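Local coordinates for protein basic helix-loop-helix, putative, expressed (PDB 5LW0) that binds ADP-ribose through its macrodomain, one module of a longer rice protein, probably as part of ADP-ribosylation signalling linked to DNA interstrand crosslink repair, at residues G138-N141 with A142-N146; N127-N130 with W131-P135; G109-T112 with Q113-S116. All blocks are in the same frame, centred on the assembly; numbering follows the deposited sequence.

Contact 1. Residues G138-N141 with A142-N146; sequences GGVN and AAIYN. With AR6 ([(2R,3S,4R,5R)-5-(6-aminopurin-9-yl)-3,4-dihydroxy-oxolan-2-yl]methyl [hydroxy-[[(2R,3S,4R,5S)-3,4,5-trihydroxyoxolan-2-yl]methoxy]phosphoryl] hydrogen phosphate), chain C.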
loop_
_atom_site.group_PDB
_atom_site.type_symbol
_atom_site.label_atom_id
_atom_site.label_comp_id
_atom_site.label_asym_id
_atom_site.label_seq_id
_atom_site.Cartn_x
_atom_site.Cartn_y
_atom_site.Cartn_z
ATOM N N GLY A 138 -13.446 -7.003 -4.932
ATOM C CA GLY A 138 -12.560 -7.911 -4.241
ATOM C C GLY A 138 -11.190 -7.300 -3.892
ATOM O O GLY A 138 -10.976 -6.063 -3.976
ATOM N N GLY A 139 -10.319 -8.162 -3.422
ATOM C CA GLY A 139 -9.019 -7.769 -2.936
ATOM C C GLY A 139 -9.021 -6.786 -1.789
ATOM O O GLY A 139 -10.019 -6.573 -1.025
ATOM N N VAL A 140 -7.889 -6.129 -1.638
ATOM C CA VAL A 140 -7.738 -5.253 -0.527
ATOM C C VAL A 140 -8.606 -4.031 -0.661
ATOM O O VAL A 140 -9.100 -3.494 0.331
ATOM C CB VAL A 140 -6.249 -4.887 -0.312
ATOM C CG1 VAL A 140 -5.777 -3.925 -1.352
ATOM C CG2 VAL A 140 -6.072 -4.286 1.057
ATOM N N ASN A 141 -8.892 -3.605 -1.900
ATOM C CA ASN A 141 -9.788 -2.456 -2.115
ATOM C C ASN A 141 -11.179 -2.694 -1.508
ATOM O O ASN A 141 -11.701 -1.868 -0.770
ATOM C CB ASN A 141 -9.893 -2.185 -3.593
ATOM C CG ASN A 141 -10.742 -0.983 -3.902
ATOM O OD1 ASN A 141 -10.327 0.130 -3.788
ATOM N ND2 ASN A 141 -12.005 -1.244 -4.335
ATOM N N ALA A 142 -11.713 -3.903 -1.730
ATOM C CA ALA A 142 -13.010 -4.235 -1.105
ATOM C C ALA A 142 -12.962 -4.216 0.387
ATOM O O ALA A 142 -13.853 -3.689 1.041
ATOM C CB ALA A 142 -13.476 -5.584 -1.609
ATOM N N ALA A 143 -11.890 -4.779 0.937
ATOM C CA ALA A 143 -11.743 -4.853 2.368
ATOM C C ALA A 143 -11.655 -3.488 3.017
ATOM O O ALA A 143 -12.238 -3.266 4.050
ATOM C CB ALA A 143 -10.501 -5.690 2.706
ATOM N N ILE A 144 -10.848 -2.569 2.416
ATOM C CA ILE A 144 -10.687 -1.283 2.953
ATOM C C ILE A 144 -11.994 -0.488 2.916
ATOM O O ILE A 144 -12.357 0.141 3.893
ATOM C CB ILE A 144 -9.481 -0.523 2.286
ATOM C CG1 ILE A 144 -8.182 -1.167 2.808
ATOM C CG2 ILE A 144 -9.548 0.932 2.626
ATOM C CD1 ILE A 144 -6.933 -0.728 2.081
ATOM N N TYR A 145 -12.665 -0.484 1.776
ATOM C CA TYR A 145 -13.907 0.292 1.662
ATOM C C TYR A 145 -14.984 -0.287 2.620
ATOM O O TYR A 145 -15.720 0.474 3.215
ATOM C CB TYR A 145 -14.399 0.331 0.204
ATOM C CG TYR A 145 -13.886 1.469 -0.550
ATOM C CD1 TYR A 145 -14.424 2.708 -0.366
ATOM C CD2 TYR A 145 -12.838 1.326 -1.489
ATOM C CE1 TYR A 145 -13.972 3.814 -1.092
ATOM C CE2 TYR A 145 -12.360 2.433 -2.201
ATOM C CZ TYR A 145 -12.951 3.674 -1.990
ATOM O OH TYR A 145 -12.480 4.812 -2.633
ATOM N N ASN A 146 -15.024 -1.611 2.765
ATOM C CA ASN A 146 -15.983 -2.267 3.711
ATOM C C ASN A 146 -15.708 -1.899 5.117
ATOM O O ASN A 146 -16.603 -1.570 5.850
ATOM C CB ASN A 146 -15.975 -3.753 3.534
ATOM C CG ASN A 146 -16.712 -4.184 2.289
ATOM O OD1 ASN A 146 -17.489 -3.418 1.726
ATOM N ND2 ASN A 146 -16.477 -5.408 1.856
HETATM N N1 AR6 C . -5.084 -7.240 4.248
HETATM C C2 AR6 C . -3.822 -7.332 3.777
HETATM N N3 AR6 C . -3.513 -7.735 2.560
HETATM C C4 AR6 C . -4.498 -8.095 1.679
HETATM C C5 AR6 C . -5.874 -8.004 2.060
HETATM C C6 AR6 C . -6.149 -7.540 3.430
HETATM N N6 AR6 C . -7.368 -7.402 3.894
HETATM N N7 AR6 C . -6.641 -8.425 0.948
HETATM C C8 AR6 C . -5.761 -8.688 -0.044
HETATM N N9 AR6 C . -4.462 -8.483 0.382
HETATM P PA AR6 C . -5.152 -6.959 -4.727
HETATM P PB AR6 C . -3.918 -5.696 -7.125
HETATM C "C1'" AR6 C . -3.234 -8.544 -0.382
HETATM O O1A AR6 C . -5.720 -8.041 -5.669
HETATM O O1B AR6 C . -3.287 -6.983 -7.598
HETATM C C1D AR6 C . -8.823 -4.613 -6.450
HETATM O O1D AR6 C . -10.041 -5.209 -6.054
HETATM C "C2'" AR6 C . -3.112 -9.621 -1.453
HETATM O "O2'" AR6 C . -2.867 -10.950 -0.900
HETATM O O2A AR6 C . -6.031 -6.334 -3.712
HETATM O O2B AR6 C . -3.144 -4.413 -7.200
HETATM C C2D AR6 C . -9.124 -3.268 -7.174
HETATM O O2D AR6 C . -10.581 -3.089 -7.396
HETATM C "C3'" AR6 C . -2.006 -9.050 -2.305
HETATM O "O3'" AR6 C . -0.691 -9.395 -1.791
HETATM O O3A AR6 C . -4.465 -5.772 -5.603
HETATM C C3D AR6 C . -8.355 -3.336 -8.465
HETATM O O3D AR6 C . -9.349 -3.544 -9.509
HETATM C "C4'" AR6 C . -2.219 -7.527 -2.205
HETATM O "O4'" AR6 C . -3.137 -7.315 -1.158
HETATM C C4D AR6 C . -7.428 -4.567 -8.324
HETATM O O4D AR6 C . -8.002 -5.450 -7.332
HETATM C "C5'" AR6 C . -2.761 -6.903 -3.466
HETATM O "O5'" AR6 C . -3.856 -7.665 -4.009
HETATM C C5D AR6 C . -6.018 -4.262 -7.829
HETATM O O5D AR6 C . -5.280 -5.496 -7.972
#
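The Tyr145 ring presents one edge to Asn141: the backbone oxygen Asn141 O lies in the ring plane, 3.5 Å from Tyr145 CD2, and Asn141 OD1 sits near that plane, 3.5 Å from Tyr145 CE2. Amide and ring are turned 62° against each other. Beyond the two segments, Tyr145 also packs on Pro135 and on Leu152, Gln153 and Thr156 of helix 150-159. With chi1 at -177°, Asn141 holds its CG on the far side of CB from its own N and beside the carbonyl carbon; there OD1 accepts from Asn127 ND2, while ND2 donates to Gly136 O and Lys134 O. With alanine in this position, Gly136 O would probably lose its side-chain donor, and Lys134 O and Asn127 ND2 one partner each. This is the first turn of helix 139-148, entered from the glycine-rich loop of the macrodomain, which passes along the terminal ribose and the PA phosphate of ADP-ribose. Val140 N donates to AR6 O2A at 2.8 Å, nearly straight at 169°, and a side chain at Gly139 would collide with that oxygen. Successive i to i+4 bonds continue the helix, Ile144 N meeting Val140 O at 2.9 Å. Val140 and Ile144 run alongside each other, with Val140 CG2 3.8 Å from Ile144 CD1.

Contact 2. Residues N127-N130 with W131-P135; sequences NAAN and WRLKP. With AR6 ([(2R,3S,4R,5R)-5-(6-aminopurin-9-yl)-3,4-dihydroxy-oxolan-2-yl]methyl [hydroxy-[[(2R,3S,4R,5S)-3,4,5-trihydroxyoxolan-2-yl]methoxy]phosphoryl] hydrogen phosphate), chain C.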
loop_
_atom_site.group_PDB
_atom_site.type_symbol
_atom_site.label_atom_id
_atom_site.label_comp_id
_atom_site.label_asym_id
_atom_site.label_seq_id
_atom_site.Cartn_x
_atom_site.Cartn_y
_atom_site.Cartn_z
ATOM N N ASN A 127 -3.978 1.427 -0.183
ATOM C CA ASN A 127 -4.955 0.615 -0.860
ATOM C C ASN A 127 -4.537 0.327 -2.289
ATOM O O ASN A 127 -4.031 1.195 -2.974
ATOM C CB ASN A 127 -6.256 1.347 -0.831
ATOM C CG ASN A 127 -7.346 0.602 -1.563
ATOM O OD1 ASN A 127 -7.402 -0.628 -1.499
ATOM N ND2 ASN A 127 -8.229 1.345 -2.239
ATOM N N ALA A 128 -4.696 -0.923 -2.753
ATOM C CA ALA A 128 -4.484 -1.238 -4.113
ATOM C C ALA A 128 -5.796 -0.986 -4.859
ATOM O O ALA A 128 -6.675 -1.822 -4.916
ATOM C CB ALA A 128 -4.002 -2.669 -4.270
ATOM N N ALA A 129 -5.867 0.189 -5.425
ATOM C CA ALA A 129 -7.118 0.727 -5.936
ATOM C C ALA A 129 -7.363 0.289 -7.334
ATOM O O ALA A 129 -6.492 -0.256 -8.016
ATOM C CB ALA A 129 -7.053 2.270 -5.853
ATOM N N ASN A 130 -8.577 0.609 -7.845
ATOM C CA ASN A 130 -8.821 0.613 -9.296
ATOM C C ASN A 130 -8.875 2.058 -9.853
ATOM O O ASN A 130 -8.933 3.020 -9.088
ATOM C CB ASN A 130 -10.118 -0.164 -9.616
ATOM C CG ASN A 130 -11.314 0.416 -8.924
ATOM O OD1 ASN A 130 -11.710 1.544 -9.207
ATOM N ND2 ASN A 130 -11.856 -0.312 -7.942
ATOM N N TRP A 131 -8.834 2.193 -11.163
ATOM C CA TRP A 131 -8.577 3.509 -11.749
ATOM C C TRP A 131 -9.706 4.487 -11.504
ATOM O O TRP A 131 -9.516 5.685 -11.547
ATOM C CB TRP A 131 -8.216 3.402 -13.228
ATOM C CG TRP A 131 -9.365 3.107 -14.199
ATOM C CD1 TRP A 131 -9.731 1.900 -14.690
ATOM C CD2 TRP A 131 -10.183 4.084 -14.889
ATOM N NE1 TRP A 131 -10.737 2.063 -15.629
ATOM C CE2 TRP A 131 -11.003 3.389 -15.779
ATOM C CE3 TRP A 131 -10.240 5.479 -14.874
ATOM C CZ2 TRP A 131 -11.964 4.032 -16.570
ATOM C CZ3 TRP A 131 -11.183 6.118 -15.661
ATOM C CH2 TRP A 131 -12.051 5.386 -16.475
ATOM N N ARG A 132 -10.905 3.964 -11.286
ATOM C CA ARG A 132 -12.085 4.810 -11.059
ATOM C C ARG A 132 -12.283 5.138 -9.581
ATOM O O ARG A 132 -13.223 5.852 -9.207
ATOM C CB ARG A 132 -13.359 4.089 -11.599
ATOM C CG ARG A 132 -13.330 3.747 -13.082
ATOM C CD ARG A 132 -14.716 3.149 -13.501
ATOM N NE ARG A 132 -14.802 2.803 -14.953
ATOM C CZ ARG A 132 -14.426 1.627 -15.509
ATOM N NH1 ARG A 132 -13.908 0.637 -14.763
ATOM N NH2 ARG A 132 -14.566 1.431 -16.843
ATOM N N LEU A 133 -11.410 4.613 -8.734
ATOM C CA LEU A 133 -11.475 4.792 -7.256
ATOM C C LEU A 133 -12.820 4.372 -6.662
ATOM O O LEU A 133 -13.404 5.104 -5.869
ATOM C CB LEU A 133 -11.140 6.249 -6.854
ATOM C CG LEU A 133 -9.748 6.722 -7.280
ATOM C CD1 LEU A 133 -9.520 8.188 -6.937
ATOM C CD2 LEU A 133 -8.681 5.907 -6.581
ATOM N N LYS A 134 -13.338 3.241 -7.121
ATOM C CA LYS A 134 -14.641 2.767 -6.671
ATOM C C LYS A 134 -14.459 1.639 -5.659
ATOM O O LYS A 134 -13.443 0.917 -5.692
ATOM C CB LYS A 134 -15.459 2.245 -7.858
ATOM C CG LYS A 134 -15.758 3.279 -8.903
ATOM C CD LYS A 134 -16.809 4.235 -8.425
ATOM C CE LYS A 134 -17.151 5.295 -9.479
ATOM N NZ LYS A 134 -17.768 6.474 -8.839
ATOM N N PRO A 135 -15.417 1.467 -4.800
ATOM C CA PRO A 135 -15.439 0.337 -3.868
ATOM C C PRO A 135 -15.657 -0.988 -4.516
ATOM O O PRO A 135 -15.884 -1.067 -5.707
ATOM C CB PRO A 135 -16.666 0.623 -2.974
ATOM C CG PRO A 135 -17.169 1.919 -3.359
ATOM C CD PRO A 135 -16.658 2.269 -4.706
HETATM N N1 AR6 C . -5.084 -7.240 4.248
HETATM C C2 AR6 C . -3.822 -7.332 3.777
HETATM N N3 AR6 C . -3.513 -7.735 2.560
HETATM C C4 AR6 C . -4.498 -8.095 1.679
HETATM C C5 AR6 C . -5.874 -8.004 2.060
HETATM C C6 AR6 C . -6.149 -7.540 3.430
HETATM N N6 AR6 C . -7.368 -7.402 3.894
HETATM N N7 AR6 C . -6.641 -8.425 0.948
HETATM C C8 AR6 C . -5.761 -8.688 -0.044
HETATM N N9 AR6 C . -4.462 -8.483 0.382
HETATM P PA AR6 C . -5.152 -6.959 -4.727
HETATM P PB AR6 C . -3.918 -5.696 -7.125
HETATM C "C1'" AR6 C . -3.234 -8.544 -0.382
HETATM O O1A AR6 C . -5.720 -8.041 -5.669
HETATM O O1B AR6 C . -3.287 -6.983 -7.598
HETATM C C1D AR6 C . -8.823 -4.613 -6.450
HETATM O O1D AR6 C . -10.041 -5.209 -6.054
HETATM C "C2'" AR6 C . -3.112 -9.621 -1.453
HETATM O "O2'" AR6 C . -2.867 -10.950 -0.900
HETATM O O2A AR6 C . -6.031 -6.334 -3.712
HETATM O O2B AR6 C . -3.144 -4.413 -7.200
HETATM C C2D AR6 C . -9.124 -3.268 -7.174
HETATM O O2D AR6 C . -10.581 -3.089 -7.396
HETATM C "C3'" AR6 C . -2.006 -9.050 -2.305
HETATM O "O3'" AR6 C . -0.691 -9.395 -1.791
HETATM O O3A AR6 C . -4.465 -5.772 -5.603
HETATM C C3D AR6 C . -8.355 -3.336 -8.465
HETATM O O3D AR6 C . -9.349 -3.544 -9.509
HETATM C "C4'" AR6 C . -2.219 -7.527 -2.205
HETATM O "O4'" AR6 C . -3.137 -7.315 -1.158
HETATM C C4D AR6 C . -7.428 -4.567 -8.324
HETATM O O4D AR6 C . -8.002 -5.450 -7.332
HETATM C "C5'" AR6 C . -2.761 -6.903 -3.466
HETATM O "O5'" AR6 C . -3.856 -7.665 -4.009
HETATM C C5D AR6 C . -6.018 -4.262 -7.829
HETATM O O5D AR6 C . -5.280 -5.496 -7.972
HETATM O O HOH W 1 -10.526 1.905 -5.865
HETATM O O HOH W 2 -13.070 0.634 -11.874
#
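In the macrodomain loop that leaves strand 124-128 beside the terminal ribose of ADP-ribose, the Asn130 amide binds both backbone polar groups of Lys134. Asn130 OD1 accepts from Lys134 N at 3.1 Å, the N-H pointing straight at it (179°), and Asn130 ND2 returns a bond to Lys134 O at 3.0 Å. These two bonds fix the rotation of the amide, leaving the other hydrogen of Asn130 ND2 for the sugar hydroxyl AR6 O2D, 3.1 Å away on an almost linear path (175°). The torsion responsible is chi1, 59°, which sets CG between the backbone N and the carbonyl carbon and turns the amide back over the loop. Arg132 N adds only a weak bond to OD1. Lys134 O is also reached by Asn141 ND2 from helix 139-148, and water 1 links it to Asn130 N.

The backbone beneath is a type I turn from Asn130 to Leu133, closed by Leu133 N to Asn130 O at 3.0 Å, and it starts on the last residue of the Asn-Ala-Ala-Asn sequence, which here leads strand 124-128 into the ribose site, as in other macrodomains with this sequence. Earlier in that sequence, Ala128 CB lies 3.4 Å from the bridging oxygen AR6 O3A. On the protein side, Leu133 CD2 approaches Ala129 CB at 4.1 Å, and Leu133 packs further on His190 of strand 187-192.

Outward, Arg132 lies across Trp131: its CG stands over the centre of the indole, the chain runs extended to NE, and the guanidinium turns one face to Trp131 CZ2. Water 2, at the edge of the guanidinium and in its plane, accepts from Arg132 NH1 and gives a weak bond to Asn130 OD1.

Contact 3. Residues G109-T112 with Q113-S116; sequences GDIT and QLQS. With AR6 ([(2R,3S,4R,5R)-5-(6-aminopurin-9-yl)-3,4-dihydroxy-oxolan-2-yl]methyl [hydroxy-[[(2R,3S,4R,5S)-3,4,5-trihydroxyoxolan-2-yl]methoxy]phosphoryl] hydrogen phosphate), chain C.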
loop_
_atom_site.group_PDB
_atom_site.type_symbol
_atom_site.label_atom_id
_atom_site.label_comp_id
_atom_site.label_asym_id
_atom_site.label_seq_id
_atom_site.Cartn_x
_atom_site.Cartn_y
_atom_site.Cartn_z
ATOM N N GLY A 109 -1.158 -10.055 8.499
ATOM C CA GLY A 109 -2.369 -9.514 9.051
ATOM C C GLY A 109 -3.300 -8.943 8.031
ATOM O O GLY A 109 -2.965 -8.841 6.876
ATOM N N ASP A 110 -4.464 -8.592 8.493
ATOM C CA ASP A 110 -5.451 -7.898 7.696
ATOM C C ASP A 110 -5.156 -6.396 7.892
ATOM O O ASP A 110 -5.138 -5.887 9.018
ATOM C CB ASP A 110 -6.832 -8.241 8.238
ATOM C CG ASP A 110 -7.972 -7.592 7.464
ATOM O OD1 ASP A 110 -7.780 -6.636 6.698
ATOM O OD2 ASP A 110 -9.152 -8.048 7.709
ATOM N N ILE A 111 -4.921 -5.707 6.785
ATOM C CA ILE A 111 -4.601 -4.304 6.806
ATOM C C ILE A 111 -5.665 -3.421 7.438
ATOM O O ILE A 111 -5.405 -2.293 7.801
ATOM C CB ILE A 111 -4.203 -3.841 5.396
ATOM C CG1 ILE A 111 -3.238 -2.662 5.474
ATOM C CG2 ILE A 111 -5.384 -3.567 4.530
ATOM C CD1 ILE A 111 -2.601 -2.332 4.142
ATOM N N THR A 112 -6.920 -3.940 7.506
ATOM C CA THR A 112 -8.015 -3.216 8.153
ATOM C C THR A 112 -8.206 -3.596 9.628
ATOM O O THR A 112 -9.101 -3.056 10.260
ATOM C CB THR A 112 -9.338 -3.447 7.411
ATOM O OG1 THR A 112 -9.773 -4.798 7.578
ATOM C CG2 THR A 112 -9.173 -3.174 5.947
ATOM N N GLN A 113 -7.342 -4.480 10.155
ATOM C CA GLN A 113 -7.421 -4.881 11.543
ATOM C C GLN A 113 -6.025 -4.940 12.186
ATOM O O GLN A 113 -5.732 -5.830 13.049
ATOM C CB GLN A 113 -8.069 -6.258 11.655
ATOM C CG GLN A 113 -9.470 -6.334 11.053
ATOM C CD GLN A 113 -10.167 -7.688 11.308
ATOM O OE1 GLN A 113 -10.630 -7.957 12.387
ATOM N NE2 GLN A 113 -10.204 -8.521 10.301
ATOM N N LEU A 114 -5.152 -3.993 11.828
ATOM C CA LEU A 114 -3.831 -4.067 12.337
ATOM C C LEU A 114 -3.741 -3.847 13.868
ATOM O O LEU A 114 -2.917 -4.453 14.484
ATOM C CB LEU A 114 -2.913 -3.057 11.616
ATOM C CG LEU A 114 -2.655 -3.486 10.198
ATOM C CD1 LEU A 114 -2.004 -2.338 9.418
ATOM C CD2 LEU A 114 -1.860 -4.757 10.118
ATOM N N GLN A 115 -4.474 -2.880 14.405
ATOM C CA GLN A 115 -4.419 -2.595 15.855
ATOM C C GLN A 115 -5.195 -3.659 16.624
ATOM O O GLN A 115 -4.646 -4.298 17.549
ATOM C CB GLN A 115 -4.957 -1.226 16.162
ATOM C CG GLN A 115 -4.986 -0.925 17.661
ATOM C CD GLN A 115 -5.266 0.531 17.942
ATOM O OE1 GLN A 115 -6.302 1.078 17.528
ATOM N NE2 GLN A 115 -4.366 1.173 18.664
ATOM N N SER A 116 -6.403 -3.950 16.167
ATOM C CA SER A 116 -7.313 -4.844 16.946
ATOM C C SER A 116 -6.859 -6.308 16.927
ATOM O O SER A 116 -6.777 -6.958 18.009
ATOM C CB SER A 116 -8.771 -4.720 16.456
ATOM O OG SER A 116 -8.897 -5.111 15.091
HETATM N N1 AR6 C . -5.084 -7.240 4.248
HETATM C C2 AR6 C . -3.822 -7.332 3.777
HETATM N N3 AR6 C . -3.513 -7.735 2.560
HETATM C C4 AR6 C . -4.498 -8.095 1.679
HETATM C C5 AR6 C . -5.874 -8.004 2.060
HETATM C C6 AR6 C . -6.149 -7.540 3.430
HETATM N N6 AR6 C . -7.368 -7.402 3.894
HETATM N N7 AR6 C . -6.641 -8.425 0.948
HETATM C C8 AR6 C . -5.761 -8.688 -0.044
HETATM N N9 AR6 C . -4.462 -8.483 0.382
HETATM P PA AR6 C . -5.152 -6.959 -4.727
HETATM P PB AR6 C . -3.918 -5.696 -7.125
HETATM C "C1'" AR6 C . -3.234 -8.544 -0.382
HETATM O O1A AR6 C . -5.720 -8.041 -5.669
HETATM O O1B AR6 C . -3.287 -6.983 -7.598
HETATM C C1D AR6 C . -8.823 -4.613 -6.450
HETATM O O1D AR6 C . -10.041 -5.209 -6.054
HETATM C "C2'" AR6 C . -3.112 -9.621 -1.453
HETATM O "O2'" AR6 C . -2.867 -10.950 -0.900
HETATM O O2A AR6 C . -6.031 -6.334 -3.712
HETATM O O2B AR6 C . -3.144 -4.413 -7.200
HETATM C C2D AR6 C . -9.124 -3.268 -7.174
HETATM O O2D AR6 C . -10.581 -3.089 -7.396
HETATM C "C3'" AR6 C . -2.006 -9.050 -2.305
HETATM O "O3'" AR6 C . -0.691 -9.395 -1.791
HETATM O O3A AR6 C . -4.465 -5.772 -5.603
HETATM C C3D AR6 C . -8.355 -3.336 -8.465
HETATM O O3D AR6 C . -9.349 -3.544 -9.509
HETATM C "C4'" AR6 C . -2.219 -7.527 -2.205
HETATM O "O4'" AR6 C . -3.137 -7.315 -1.158
HETATM C C4D AR6 C . -7.428 -4.567 -8.324
HETATM O O4D AR6 C . -8.002 -5.450 -7.332
HETATM C "C5'" AR6 C . -2.761 -6.903 -3.466
HETATM O "O5'" AR6 C . -3.856 -7.665 -4.009
HETATM C C5D AR6 C . -6.018 -4.262 -7.829
HETATM O O5D AR6 C . -5.280 -5.496 -7.972
HETATM O O HOH W 3 -4.474 -7.991 11.386
HETATM O O HOH W 4 -5.806 -1.485 10.434
#
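Asp110 OD1 is gripped by three donors, Thr112 N, Thr112 OG1 and the adenine amino group AR6 N6, each at 2.9 Å, while the other oxygen, OD2, takes Gln113 NE2. The bond from Thr112 N makes an Asx turn, laid over a type I turn from Asp110 to Gln113; together they form the adenine-binding loop that follows strand 104-108 of the macrodomain. Thr112 N and OG1 reach OD1 from the same face of the carboxylate, which helps fix its tilt; the amino N-H of AR6 N6 points almost straight at OD1 (175°). Chi1 of -179° swings the carboxylate away from Asp110 N. Gln113 NE2 meets Asp110 OD2 at 2.8 Å; NE2 comes from above the carboxylate plane, while OD2 lies in the plane of the Gln113 amide, and the two planes stand 82° apart. Such donors would probably stabilise the negative charge. Next to Asp110, Ile111 N donates to AR6 N1 at 3.0 Å, completing a two-point reading of the adenine edge, and Ile111 CG2 touches the same ring. The turn is closed by Gln113 N on Asp110 O at 2.9 Å. Ile111 and Leu114 lie side by side, CG1 to CD1, and water 4 bridges the backbone, donating to Ile111 O at 2.8 Å and accepting from Leu114 N.

How the contacts relate
From the N terminus, contact 3 comes first, turning the chain just after strand 104-108, at one edge of the sheet. Contact 2 follows at the end of the inner strand 124-128, and contact 1 starts the helix 139-148 that succeeds it. The three lie in series; none nests in or crosses another. Contact 1 joins the other two: Asn141 is tied to the strand end and turn of 127-135, while Val140 CG2 packs against Ile111 CG2 and Thr112 CG2 against the helix backbone. Contacts 2 and 3 do not touch, their centres about 20 Å apart, but ADP-ribose spans them, adenine at 109-111, the PA phosphate at 139-140, terminal ribose at 130 and 138.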